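Local coordinates for lombricine kinase (Urechis caupo, PDB 3JQ3), which probably catalyses the reversible transfer of a phosphate group between ATP and the guanidino compound lombricine, as a member of the phosphagen kinase family, at residues 116-121 with 276-281; 120-125 with 220-225; 287-292 with 349-354; 305-310 with 320-325. All blocks are in the same frame, centred on the assembly; numbering follows the deposited sequence.

Contact 1 (116-121 with 276-281); sequences CRIRTG and TGLRAS. With ADP (adenosine-5'-diphosphate), chain B.
R119 folds across R279 where their two strands run antiparallel, and its chain can be followed atom by atom. CB lies on the nucleotide-facing side of the sheet, with CG wedged between backbone N and carbonyl carbon (chi1 63°). That turn brings CG to 3.7 Å from the carbonyl O of R279; a bend at chi2 then sends CD past R279 CB. The guanidinium lies with one face over that same methylene, its NE 3.3 Å from R279 CB. At the edge of the plane NE donates to O3B of ADP over 2.7 Å, backed by a weak bond from NH1. The remaining nitrogen, NH2, reaches back to G277 O in a weak, bent bond and is also held by N273. These strands belong to the large antiparallel sheet of the phosphagen kinase catalytic domain, whose nucleotide face carries R117, R119, R279 and S281. R117 is extended as far as NE, its CB and CD running along the adenine and its guanidinium face lying under the ribose O4', so that NH1 can donate to ADP O2B at 2.7 Å. From the other strand, S281 OG gives its hydrogen to adenine N7 (2.7 Å), while R279 NE adds a weak bond to O3B and its NH2 is paired with D322. Away from the nucleotide, I118 CG1 rests on A280 CB at 3.8 Å, and T120 OG1 donates to T276 O in the carbonyl plane at 2.6 Å.

Contact 2 (120-125 with 220-225); sequences TGRGIR and DHMRVI. With ADP (adenosine-5'-diphosphate), chain B.
The imidazole of H221 meets I124 edge-on: the backbone N of I124 lies almost in the ring plane and donates to ND1 over 3.0 Å, at a nearly straight 165°. With ND1 the acceptor, the ring hydrogen is probably on NE2, which bonds to C128 O, and the two partners fix the ring's rotation. CA of G123 approaches the same ring obliquely, 3.6 Å from ND1. The guanidinium of R122 also works through its edge. NH1 donates to T120 OG1 at 2.8 Å, a hydroxyl that itself donates to T276 O, and to G121 O, both close to the guanidinium plane, although the donor stands well above the plane of the G121 carbonyl. Y266 and Y258 add cation-pi contacts to this group. Its stem is packed by M222, whose methyl CE sits 3.9 Å from R122 CB. A third planar group, the guanidinium of R223, has ADP O2B at its edge, with NH1 donating across 3.3 Å. CG of R223 is anti to its backbone N (chi1 174°), and bends at chi2 and chi3 then carry the tip out from the face and along the strand to the phosphate. Between these groups the backbones pair at T120 with V224 and at R122 with M222, and R122 N donates to M222 O at 2.8 Å. This is an antiparallel strand pair in the central sheet of the phosphagen kinase catalytic domain, contributing one arginine to the cluster that binds the ADP phosphates.

Contact 3 (287-292 with 349-354); sequences HQLSKH and DMEQAL
E351 reaches from its helix to grasp two successive backbone N-H groups, those of Q288 and L289, with both carboxylate oxygens. Its CG is anti to the backbone N (chi1 179°), and a bend at chi2 (75°) swings the carboxylate away from the helix and against the loop. OE2 accepts from Q288 N at 2.7 Å through its syn lone pair. OE1 takes L289 N at 2.8 Å, also on the syn side but with the donor tilted 33° out of the carboxylate plane. Two nearly straight bonds thus hold the carboxylate against rotation, and the buried negative group is probably eased by the two N-H dipoles directed at it. The Q288 side chain crosses that of E351 at about a right angle: CB and CG lie against OE2, while a bend at chi2 leads the amide end away from the helix. The loop here follows strand 279-285 and makes a short 3-10 turn before helix 295-301, so the contact fastens this connection to the last part of the long helix 333-355. Beside the carboxylate the packing is apolar. L289 has CG anti to its backbone N, and from there CD1 comes to 3.9 Å from M350 CB. L354 sets CB 3.7 Å from Q288 CB and turns CD1 to L289 CA, also at 3.7 Å. The same CD1 meets H292 CD2 at 4.0 Å, the two side chains crossing almost perpendicularly. H292 ND1 caps K294 N at the turn into the next helix, and F295 of that helix packs on L289.

Contact 4 (305-310 with 320-325); sequences QKRGTG and VYDISN. With ADP (adenosine-5'-diphosphate), chain B.
Strand 304-307, outermost on its side of the catalytic-domain sheet, pairs here with strand 320-325 and runs on into the segment 308-310, which holds the ribose of ADP. R307 and D322 leave the same face of the sheet together, R307 CG 3.6 Å from D322 CB. With CG of R307 between its backbone N and carbonyl carbon (chi1 71°) and a further bend at chi3, the guanidinium turns its edge to the alpha-phosphate, where NH1 donates to ADP O2A at 3.0 Å. D322 makes its salt bridge to R279 instead, and its OD2 comes 3.0 Å from adenine C8. Past the strand, T309 OG1 donates to V320 O at 2.9 Å, tying the turn to the neighbouring strand, and T309 O accepts from the ribose O2' at 2.8 Å; G310 O takes O3' more weakly. On the other face of the sheet K306 CG and CD run beside the ring of Y321, CG 3.6 Å from CD2, before the ammonium end reaches E296. At the start of the edge strand Q305 N bonds to S324 O, and a water joins Q305 OE1 to S324 OG and N325 O. The contact therefore divides its chemistry along the nucleotide: an arginine meets the alpha-phosphate, backbone carbonyls take the ribose hydroxyls, and D322 probably offsets some of the positive charge gathered round the diphosphate.

In the fold
Contacts 1, 2 and 4 lie in one antiparallel sheet and all touch the same ADP; contact 3 stands apart toward the periphery, with no touch on contacts 1 or 2. Contacts 1 and 2 are buried and share strand 113-122, so their arginines converge on the beta-phosphate from neighbouring strands. Contact 4, only partly buried, joins the two strands beyond 279-285, out to the edge of the sheet, and handles the alpha-phosphate and ribose; it meets contact 1 through the salt bridge of R279 with D322. Contact 3 exchanges ligand chemistry for a carboxylate bound by backbone N-H groups beside apolar packing of leucines and M350, and reaches contact 4 where S290 packs on Y321.

Contact 1 (116-121 with 276-281)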
# COMPACT_ATOMS: atom_id res chain seq x y z
N CYS A 116 -30.60 16.18 -6.23
CA CYS A 116 -29.85 16.06 -7.47
C CYS A 116 -28.37 16.32 -7.24
O CYS A 116 -28.00 17.19 -6.45
CB CYS A 116 -30.40 17.00 -8.54
SG CYS A 116 -32.12 16.70 -8.96
N ARG A 117 -27.53 15.58 -7.95
CA ARG A 117 -26.09 15.66 -7.76
C ARG A 117 -25.36 15.45 -9.08
O ARG A 117 -25.71 14.57 -9.86
CB ARG A 117 -25.65 14.61 -6.73
CG ARG A 117 -24.17 14.61 -6.40
CD ARG A 117 -23.89 13.66 -5.24
NE ARG A 117 -22.47 13.59 -4.90
CZ ARG A 117 -21.62 12.74 -5.46
NH1 ARG A 117 -20.34 12.74 -5.09
NH2 ARG A 117 -22.03 11.88 -6.38
N ILE A 118 -24.35 16.27 -9.33
CA ILE A 118 -23.54 16.14 -10.54
C ILE A 118 -22.07 16.32 -10.19
O ILE A 118 -21.68 17.32 -9.59
CB ILE A 118 -23.94 17.17 -11.61
CG1 ILE A 118 -25.40 16.98 -12.02
CG2 ILE A 118 -23.02 17.07 -12.81
CD1 ILE A 118 -25.92 18.04 -12.97
N ARG A 119 -21.25 15.34 -10.56
CA ARG A 119 -19.83 15.40 -10.23
C ARG A 119 -18.92 15.12 -11.42
O ARG A 119 -19.30 14.43 -12.37
CB ARG A 119 -19.50 14.44 -9.08
CG ARG A 119 -19.74 12.97 -9.36
CD ARG A 119 -18.57 12.31 -10.09
NE ARG A 119 -18.65 10.85 -10.06
CZ ARG A 119 -17.97 10.05 -10.87
NH1 ARG A 119 -18.10 8.73 -10.77
NH2 ARG A 119 -17.18 10.56 -11.80
N THR A 120 -17.71 15.68 -11.36
CA THR A 120 -16.67 15.40 -12.33
C THR A 120 -15.32 15.56 -11.66
O THR A 120 -15.24 15.97 -10.50
CB THR A 120 -16.76 16.34 -13.55
OG1 THR A 120 -15.94 15.84 -14.61
CG2 THR A 120 -16.30 17.74 -13.18
N GLY A 121 -14.25 15.25 -12.38
CA GLY A 121 -12.91 15.41 -11.86
C GLY A 121 -12.03 16.14 -12.85
O GLY A 121 -12.19 16.01 -14.06
N THR A 276 -16.02 12.77 -19.90
CA THR A 276 -16.70 13.78 -19.11
C THR A 276 -16.42 13.61 -17.62
O THR A 276 -16.58 14.55 -16.83
CB THR A 276 -18.22 13.70 -19.32
OG1 THR A 276 -18.69 12.41 -18.89
CG2 THR A 276 -18.57 13.91 -20.78
N GLY A 277 -15.99 12.41 -17.24
CA GLY A 277 -15.80 12.07 -15.84
C GLY A 277 -17.05 12.43 -15.05
O GLY A 277 -17.01 12.53 -13.82
N LEU A 278 -18.15 12.60 -15.76
CA LEU A 278 -19.37 13.15 -15.17
C LEU A 278 -20.36 12.08 -14.73
O LEU A 278 -20.75 11.22 -15.52
CB LEU A 278 -20.03 14.12 -16.15
CG LEU A 278 -21.35 14.76 -15.72
CD1 LEU A 278 -21.41 16.22 -16.15
CD2 LEU A 278 -22.55 13.98 -16.26
N ARG A 279 -20.76 12.15 -13.47
CA ARG A 279 -21.85 11.32 -12.97
C ARG A 279 -22.97 12.19 -12.43
O ARG A 279 -22.86 12.75 -11.33
CB ARG A 279 -21.37 10.35 -11.88
CG ARG A 279 -22.36 9.23 -11.58
CD ARG A 279 -21.85 8.30 -10.48
NE ARG A 279 -22.28 8.73 -9.15
CZ ARG A 279 -23.37 8.28 -8.54
NH1 ARG A 279 -24.14 7.37 -9.14
NH2 ARG A 279 -23.70 8.72 -7.34
N ALA A 280 -24.03 12.33 -13.21
CA ALA A 280 -25.21 13.05 -12.79
C ALA A 280 -26.17 12.05 -12.18
O ALA A 280 -26.49 11.03 -12.80
CB ALA A 280 -25.85 13.75 -13.96
N SER A 281 -26.64 12.33 -10.97
CA SER A 281 -27.52 11.40 -10.28
C SER A 281 -28.67 12.11 -9.58
O SER A 281 -28.61 13.31 -9.30
CB SER A 281 -26.74 10.59 -9.25
OG SER A 281 -26.36 11.42 -8.17
PB ADP B . -19.41 9.00 -6.65
O1B ADP B . -18.21 8.16 -6.31
O2B ADP B . -19.60 10.22 -5.78
O3B ADP B . -19.58 9.27 -8.12
PA ADP B . -20.77 7.22 -4.92
O1A ADP B . -19.38 6.98 -4.38
O2A ADP B . -21.68 6.04 -5.19
O3A ADP B . -20.67 8.07 -6.28
O5' ADP B . -21.56 8.20 -3.91
C5' ADP B . -20.87 9.10 -3.04
C4' ADP B . -21.90 9.74 -2.11
O4' ADP B . -22.70 10.68 -2.82
C3' ADP B . -22.84 8.69 -1.53
O3' ADP B . -22.70 8.65 -0.11
C2' ADP B . -24.24 9.16 -1.88
O2' ADP B . -25.07 9.17 -0.72
C1' ADP B . -24.06 10.57 -2.42
N9 ADP B . -24.99 10.84 -3.55
C8 ADP B . -24.91 10.31 -4.79
N7 ADP B . -25.91 10.77 -5.58
C5 ADP B . -26.66 11.61 -4.85
C6 ADP B . -27.86 12.45 -5.08
N6 ADP B . -28.50 12.47 -6.27
N1 ADP B . -28.31 13.19 -4.04
C2 ADP B . -27.70 13.17 -2.84
N3 ADP B . -26.60 12.44 -2.57
C4 ADP B . -26.04 11.66 -3.52
O HOH W 1 -23.80 12.04 -8.65

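Contact 2 (120-125 with 220-225)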
# COMPACT_ATOMS: atom_id res chain seq x y z
N THR A 120 -17.71 15.68 -11.36
CA THR A 120 -16.67 15.40 -12.33
C THR A 120 -15.32 15.56 -11.66
O THR A 120 -15.24 15.97 -10.50
CB THR A 120 -16.76 16.34 -13.55
OG1 THR A 120 -15.94 15.84 -14.61
CG2 THR A 120 -16.30 17.74 -13.18
N GLY A 121 -14.25 15.25 -12.38
CA GLY A 121 -12.91 15.41 -11.86
C GLY A 121 -12.03 16.14 -12.85
O GLY A 121 -12.19 16.01 -14.06
N ARG A 122 -11.10 16.93 -12.33
CA ARG A 122 -10.16 17.66 -13.18
C ARG A 122 -8.72 17.42 -12.74
O ARG A 122 -8.45 17.11 -11.58
CB ARG A 122 -10.47 19.16 -13.15
CG ARG A 122 -11.76 19.55 -13.83
CD ARG A 122 -11.72 19.26 -15.32
NE ARG A 122 -12.94 19.70 -15.99
CZ ARG A 122 -14.05 18.98 -16.07
NH1 ARG A 122 -14.09 17.76 -15.54
NH2 ARG A 122 -15.12 19.46 -16.69
N GLY A 123 -7.80 17.55 -13.70
CA GLY A 123 -6.38 17.50 -13.41
C GLY A 123 -5.74 18.83 -13.75
O GLY A 123 -6.14 19.50 -14.70
N ILE A 124 -4.74 19.23 -12.97
CA ILE A 124 -4.02 20.47 -13.23
C ILE A 124 -2.81 20.17 -14.10
O ILE A 124 -1.85 19.54 -13.64
CB ILE A 124 -3.57 21.15 -11.92
CG1 ILE A 124 -4.72 21.19 -10.91
CG2 ILE A 124 -3.05 22.55 -12.20
CD1 ILE A 124 -5.99 21.81 -11.44
N ARG A 125 -2.86 20.61 -15.35
CA ARG A 125 -1.82 20.30 -16.32
C ARG A 125 -0.43 20.70 -15.83
O ARG A 125 -0.26 21.76 -15.23
CB ARG A 125 -2.12 20.98 -17.66
CG ARG A 125 -1.08 20.70 -18.74
CD ARG A 125 -1.62 21.05 -20.12
NE ARG A 125 -2.42 19.97 -20.67
CZ ARG A 125 -3.36 20.14 -21.60
NH1 ARG A 125 -3.64 21.35 -22.06
NH2 ARG A 125 -4.04 19.09 -22.05
N ASP A 220 -8.45 12.41 -7.38
CA ASP A 220 -8.06 13.29 -8.47
C ASP A 220 -7.47 14.55 -7.88
O ASP A 220 -7.56 14.78 -6.67
CB ASP A 220 -9.27 13.66 -9.33
CG ASP A 220 -9.94 12.45 -9.95
OD1 ASP A 220 -9.24 11.66 -10.62
OD2 ASP A 220 -11.17 12.29 -9.77
N HIS A 221 -6.86 15.38 -8.72
CA HIS A 221 -6.39 16.68 -8.26
C HIS A 221 -7.57 17.46 -7.70
O HIS A 221 -7.55 17.93 -6.56
CB HIS A 221 -5.71 17.46 -9.38
CG HIS A 221 -4.38 16.91 -9.79
ND1 HIS A 221 -3.78 17.21 -10.99
CD2 HIS A 221 -3.54 16.07 -9.15
CE1 HIS A 221 -2.63 16.58 -11.08
NE2 HIS A 221 -2.45 15.88 -9.97
N MET A 222 -8.62 17.57 -8.51
CA MET A 222 -9.83 18.28 -8.11
C MET A 222 -11.09 17.45 -8.38
O MET A 222 -11.32 16.99 -9.50
CB MET A 222 -9.93 19.63 -8.84
CG MET A 222 -11.02 20.54 -8.29
SD MET A 222 -10.91 22.23 -8.91
CE MET A 222 -11.32 21.98 -10.64
N ARG A 223 -11.88 17.24 -7.33
CA ARG A 223 -13.18 16.60 -7.46
C ARG A 223 -14.26 17.66 -7.27
O ARG A 223 -14.30 18.33 -6.24
CB ARG A 223 -13.35 15.49 -6.42
CG ARG A 223 -14.75 14.88 -6.40
CD ARG A 223 -14.86 13.66 -7.31
NE ARG A 223 -14.62 12.41 -6.58
CZ ARG A 223 -15.59 11.64 -6.08
NH1 ARG A 223 -16.86 11.99 -6.23
NH2 ARG A 223 -15.28 10.52 -5.43
N VAL A 224 -15.11 17.83 -8.28
CA VAL A 224 -16.13 18.87 -8.25
C VAL A 224 -17.52 18.27 -8.08
O VAL A 224 -17.89 17.32 -8.77
CB VAL A 224 -16.09 19.73 -9.52
CG1 VAL A 224 -17.10 20.87 -9.41
CG2 VAL A 224 -14.69 20.28 -9.75
N ILE A 225 -18.29 18.83 -7.16
CA ILE A 225 -19.62 18.30 -6.86
C ILE A 225 -20.64 19.42 -6.70
O ILE A 225 -20.50 20.28 -5.84
CB ILE A 225 -19.61 17.45 -5.57
CG1 ILE A 225 -18.58 16.33 -5.69
CG2 ILE A 225 -21.00 16.90 -5.29
CD1 ILE A 225 -18.26 15.65 -4.38
PB ADP B . -19.41 9.00 -6.65
O1B ADP B . -18.21 8.16 -6.31
O2B ADP B . -19.60 10.22 -5.78
O3B ADP B . -19.58 9.27 -8.12
PA ADP B . -20.77 7.22 -4.92
O1A ADP B . -19.38 6.98 -4.38
O2A ADP B . -21.68 6.04 -5.19
O3A ADP B . -20.67 8.07 -6.28
O5' ADP B . -21.56 8.20 -3.91
C5' ADP B . -20.87 9.10 -3.04
C4' ADP B . -21.90 9.74 -2.11
O4' ADP B . -22.70 10.68 -2.82
C3' ADP B . -22.84 8.69 -1.53
O3' ADP B . -22.70 8.65 -0.11
C2' ADP B . -24.24 9.16 -1.88
O2' ADP B . -25.07 9.17 -0.72
C1' ADP B . -24.06 10.57 -2.42
N9 ADP B . -24.99 10.84 -3.55
C8 ADP B . -24.91 10.31 -4.79
N7 ADP B . -25.91 10.77 -5.58
C5 ADP B . -26.66 11.61 -4.85
C6 ADP B . -27.86 12.45 -5.08
N6 ADP B . -28.50 12.47 -6.27
N1 ADP B . -28.31 13.19 -4.04
C2 ADP B . -27.70 13.17 -2.84
N3 ADP B . -26.60 12.44 -2.57
C4 ADP B . -26.04 11.66 -3.52
O HOH W 2 -6.81 14.28 -11.46

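Contact 3 (287-292 with 349-354)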
# COMPACT_ATOMS: atom_id res chain seq x y z
N HIS A 287 -41.39 3.14 -5.06
CA HIS A 287 -41.98 2.09 -4.24
C HIS A 287 -42.42 0.87 -5.05
O HIS A 287 -42.10 -0.27 -4.69
CB HIS A 287 -43.17 2.63 -3.44
CG HIS A 287 -42.78 3.54 -2.32
ND1 HIS A 287 -42.07 3.10 -1.23
CD2 HIS A 287 -43.01 4.85 -2.12
CE1 HIS A 287 -41.87 4.12 -0.40
NE2 HIS A 287 -42.44 5.19 -0.92
N GLN A 288 -43.15 1.11 -6.14
CA GLN A 288 -43.73 0.01 -6.91
C GLN A 288 -42.80 -0.52 -7.99
O GLN A 288 -42.66 -1.73 -8.17
CB GLN A 288 -45.06 0.45 -7.54
CG GLN A 288 -46.05 1.04 -6.55
CD GLN A 288 -46.30 0.15 -5.35
OE1 GLN A 288 -46.18 -1.07 -5.44
NE2 GLN A 288 -46.64 0.75 -4.22
N LEU A 289 -42.15 0.40 -8.71
CA LEU A 289 -41.27 0.01 -9.81
C LEU A 289 -40.11 -0.87 -9.34
O LEU A 289 -39.68 -1.77 -10.05
CB LEU A 289 -40.73 1.26 -10.52
CG LEU A 289 -39.94 1.04 -11.81
CD1 LEU A 289 -40.80 0.39 -12.88
CD2 LEU A 289 -39.36 2.35 -12.31
N SER A 290 -39.63 -0.61 -8.13
CA SER A 290 -38.49 -1.34 -7.59
C SER A 290 -38.81 -2.81 -7.34
O SER A 290 -37.91 -3.64 -7.26
CB SER A 290 -37.99 -0.69 -6.29
OG SER A 290 -38.94 -0.84 -5.25
N LYS A 291 -40.10 -3.12 -7.23
CA LYS A 291 -40.53 -4.49 -6.97
C LYS A 291 -40.97 -5.16 -8.26
O LYS A 291 -41.51 -6.27 -8.25
CB LYS A 291 -41.67 -4.49 -5.95
CG LYS A 291 -41.32 -3.76 -4.66
CD LYS A 291 -42.47 -3.79 -3.67
CE LYS A 291 -42.06 -3.19 -2.33
NZ LYS A 291 -43.13 -3.33 -1.31
N HIS A 292 -40.74 -4.48 -9.38
CA HIS A 292 -41.07 -5.01 -10.69
C HIS A 292 -39.91 -5.84 -11.22
O HIS A 292 -38.75 -5.44 -11.11
CB HIS A 292 -41.37 -3.86 -11.65
CG HIS A 292 -42.08 -4.27 -12.90
ND1 HIS A 292 -41.45 -4.92 -13.94
CD2 HIS A 292 -43.37 -4.12 -13.28
CE1 HIS A 292 -42.32 -5.15 -14.91
NE2 HIS A 292 -43.49 -4.68 -14.53
N ASP A 349 -42.85 7.92 -14.83
CA ASP A 349 -44.09 7.61 -15.54
C ASP A 349 -44.50 6.17 -15.28
O ASP A 349 -45.68 5.87 -15.11
CB ASP A 349 -43.92 7.84 -17.04
CG ASP A 349 -43.97 9.31 -17.42
OD1 ASP A 349 -44.61 10.09 -16.69
OD2 ASP A 349 -43.37 9.68 -18.45
N MET A 350 -43.52 5.28 -15.24
CA MET A 350 -43.76 3.87 -14.97
C MET A 350 -44.25 3.66 -13.55
O MET A 350 -45.13 2.84 -13.30
CB MET A 350 -42.49 3.05 -15.21
CG MET A 350 -42.05 3.00 -16.67
SD MET A 350 -40.45 2.19 -16.88
CE MET A 350 -40.37 2.04 -18.66
N GLU A 351 -43.68 4.42 -12.61
CA GLU A 351 -44.08 4.33 -11.21
C GLU A 351 -45.52 4.77 -11.04
O GLU A 351 -46.29 4.15 -10.31
CB GLU A 351 -43.16 5.18 -10.33
CG GLU A 351 -43.52 5.16 -8.85
CD GLU A 351 -43.15 3.86 -8.16
OE1 GLU A 351 -42.16 3.22 -8.58
OE2 GLU A 351 -43.83 3.48 -7.18
N GLN A 352 -45.89 5.85 -11.72
CA GLN A 352 -47.24 6.38 -11.64
C GLN A 352 -48.25 5.46 -12.33
O GLN A 352 -49.44 5.50 -12.03
CB GLN A 352 -47.30 7.79 -12.23
CG GLN A 352 -46.59 8.82 -11.37
CD GLN A 352 -46.62 10.20 -11.99
OE1 GLN A 352 -46.42 10.36 -13.19
NE2 GLN A 352 -46.87 11.21 -11.16
N ALA A 353 -47.77 4.64 -13.25
CA ALA A 353 -48.62 3.64 -13.90
C ALA A 353 -48.92 2.52 -12.91
O ALA A 353 -50.07 2.13 -12.74
CB ALA A 353 -47.94 3.09 -15.14
N LEU A 354 -47.88 2.01 -12.26
CA LEU A 354 -48.03 0.95 -11.28
C LEU A 354 -48.85 1.43 -10.08
O LEU A 354 -49.58 0.65 -9.47
CB LEU A 354 -46.67 0.43 -10.83
CG LEU A 354 -45.88 -0.29 -11.93
CD1 LEU A 354 -44.52 -0.74 -11.42
CD2 LEU A 354 -46.68 -1.47 -12.47

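Contact 4 (305-310 with 320-325)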
# COMPACT_ATOMS: atom_id res chain seq x y z
N GLN A 305 -27.58 3.89 -14.38
CA GLN A 305 -27.08 2.98 -13.35
C GLN A 305 -27.86 3.15 -12.06
O GLN A 305 -28.34 4.23 -11.74
CB GLN A 305 -25.59 3.21 -13.09
CG GLN A 305 -24.68 2.37 -13.96
CD GLN A 305 -23.40 1.99 -13.25
OE1 GLN A 305 -22.81 2.79 -12.53
NE2 GLN A 305 -22.96 0.75 -13.45
N LYS A 306 -27.99 2.06 -11.32
CA LYS A 306 -28.78 2.04 -10.10
C LYS A 306 -27.92 1.57 -8.93
O LYS A 306 -27.09 0.67 -9.08
CB LYS A 306 -29.98 1.11 -10.30
CG LYS A 306 -30.73 0.76 -9.03
CD LYS A 306 -31.43 -0.58 -9.20
CE LYS A 306 -30.44 -1.65 -9.62
NZ LYS A 306 -31.05 -3.00 -9.66
N ARG A 307 -28.10 2.20 -7.77
CA ARG A 307 -27.37 1.79 -6.57
C ARG A 307 -28.06 2.30 -5.30
O ARG A 307 -29.06 3.01 -5.37
CB ARG A 307 -25.91 2.25 -6.63
CG ARG A 307 -25.70 3.75 -6.47
CD ARG A 307 -24.25 4.14 -6.76
NE ARG A 307 -23.95 4.12 -8.19
CZ ARG A 307 -22.79 4.51 -8.72
NH1 ARG A 307 -21.81 4.95 -7.94
NH2 ARG A 307 -22.60 4.46 -10.03
N GLY A 308 -27.51 1.93 -4.15
CA GLY A 308 -28.10 2.29 -2.87
C GLY A 308 -28.05 3.78 -2.58
O GLY A 308 -27.40 4.54 -3.30
N THR A 309 -28.74 4.19 -1.52
CA THR A 309 -28.82 5.59 -1.15
C THR A 309 -27.51 6.11 -0.58
O THR A 309 -27.22 7.31 -0.64
CB THR A 309 -29.94 5.82 -0.11
OG1 THR A 309 -31.08 5.03 -0.44
CG2 THR A 309 -30.33 7.29 -0.07
N GLY A 310 -26.71 5.21 -0.02
CA GLY A 310 -25.45 5.59 0.60
C GLY A 310 -24.28 5.50 -0.36
O GLY A 310 -23.12 5.55 0.05
N VAL A 320 -35.69 4.31 -2.07
CA VAL A 320 -35.08 5.47 -2.72
C VAL A 320 -33.77 5.04 -3.38
O VAL A 320 -32.88 4.52 -2.72
CB VAL A 320 -34.78 6.61 -1.73
CG1 VAL A 320 -34.18 7.80 -2.46
CG2 VAL A 320 -36.04 7.02 -1.00
N TYR A 321 -33.67 5.26 -4.68
CA TYR A 321 -32.50 4.80 -5.43
C TYR A 321 -31.64 5.94 -5.94
O TYR A 321 -32.12 7.05 -6.20
CB TYR A 321 -32.92 3.90 -6.59
CG TYR A 321 -33.46 2.57 -6.14
CD1 TYR A 321 -34.79 2.41 -5.80
CD2 TYR A 321 -32.63 1.46 -6.06
CE1 TYR A 321 -35.29 1.19 -5.39
CE2 TYR A 321 -33.11 0.23 -5.65
CZ TYR A 321 -34.44 0.10 -5.31
OH TYR A 321 -34.93 -1.11 -4.90
N ASP A 322 -30.35 5.66 -6.07
CA ASP A 322 -29.40 6.57 -6.67
C ASP A 322 -29.28 6.21 -8.15
O ASP A 322 -28.58 5.26 -8.50
CB ASP A 322 -28.04 6.45 -5.97
CG ASP A 322 -27.00 7.39 -6.53
OD1 ASP A 322 -27.13 7.83 -7.69
OD2 ASP A 322 -26.02 7.68 -5.81
N ILE A 323 -29.97 6.95 -9.01
CA ILE A 323 -29.95 6.68 -10.44
C ILE A 323 -29.08 7.71 -11.15
O ILE A 323 -29.19 8.91 -10.89
CB ILE A 323 -31.37 6.73 -11.05
CG1 ILE A 323 -32.36 5.93 -10.20
CG2 ILE A 323 -31.34 6.20 -12.47
CD1 ILE A 323 -32.25 4.43 -10.38
N SER A 324 -28.23 7.25 -12.06
CA SER A 324 -27.29 8.13 -12.75
C SER A 324 -26.97 7.63 -14.16
O SER A 324 -27.30 6.50 -14.51
CB SER A 324 -26.00 8.26 -11.95
OG SER A 324 -25.29 7.03 -11.92
N ASN A 325 -26.33 8.47 -14.96
CA ASN A 325 -25.85 8.03 -16.27
C ASN A 325 -24.77 6.97 -16.12
O ASN A 325 -23.88 7.09 -15.28
CB ASN A 325 -25.35 9.21 -17.10
CG ASN A 325 -24.27 10.00 -16.40
OD1 ASN A 325 -24.50 10.59 -15.34
ND2 ASN A 325 -23.08 10.04 -16.99
PB ADP B . -19.41 9.00 -6.65
O1B ADP B . -18.21 8.16 -6.31
O2B ADP B . -19.60 10.22 -5.78
O3B ADP B . -19.58 9.27 -8.12
PA ADP B . -20.77 7.22 -4.92
O1A ADP B . -19.38 6.98 -4.38
O2A ADP B . -21.68 6.04 -5.19
O3A ADP B . -20.67 8.07 -6.28
O5' ADP B . -21.56 8.20 -3.91
C5' ADP B . -20.87 9.10 -3.04
C4' ADP B . -21.90 9.74 -2.11
O4' ADP B . -22.70 10.68 -2.82
C3' ADP B . -22.84 8.69 -1.53
O3' ADP B . -22.70 8.65 -0.11
C2' ADP B . -24.24 9.16 -1.88
O2' ADP B . -25.07 9.17 -0.72
C1' ADP B . -24.06 10.57 -2.42
N9 ADP B . -24.99 10.84 -3.55
C8 ADP B . -24.91 10.31 -4.79
N7 ADP B . -25.91 10.77 -5.58
C5 ADP B . -26.66 11.61 -4.85
C6 ADP B . -27.86 12.45 -5.08
N6 ADP B . -28.50 12.47 -6.27
N1 ADP B . -28.31 13.19 -4.04
C2 ADP B . -27.70 13.17 -2.84
N3 ADP B . -26.60 12.44 -2.57
C4 ADP B . -26.04 11.66 -3.52
O HOH W 3 -22.78 5.68 -12.86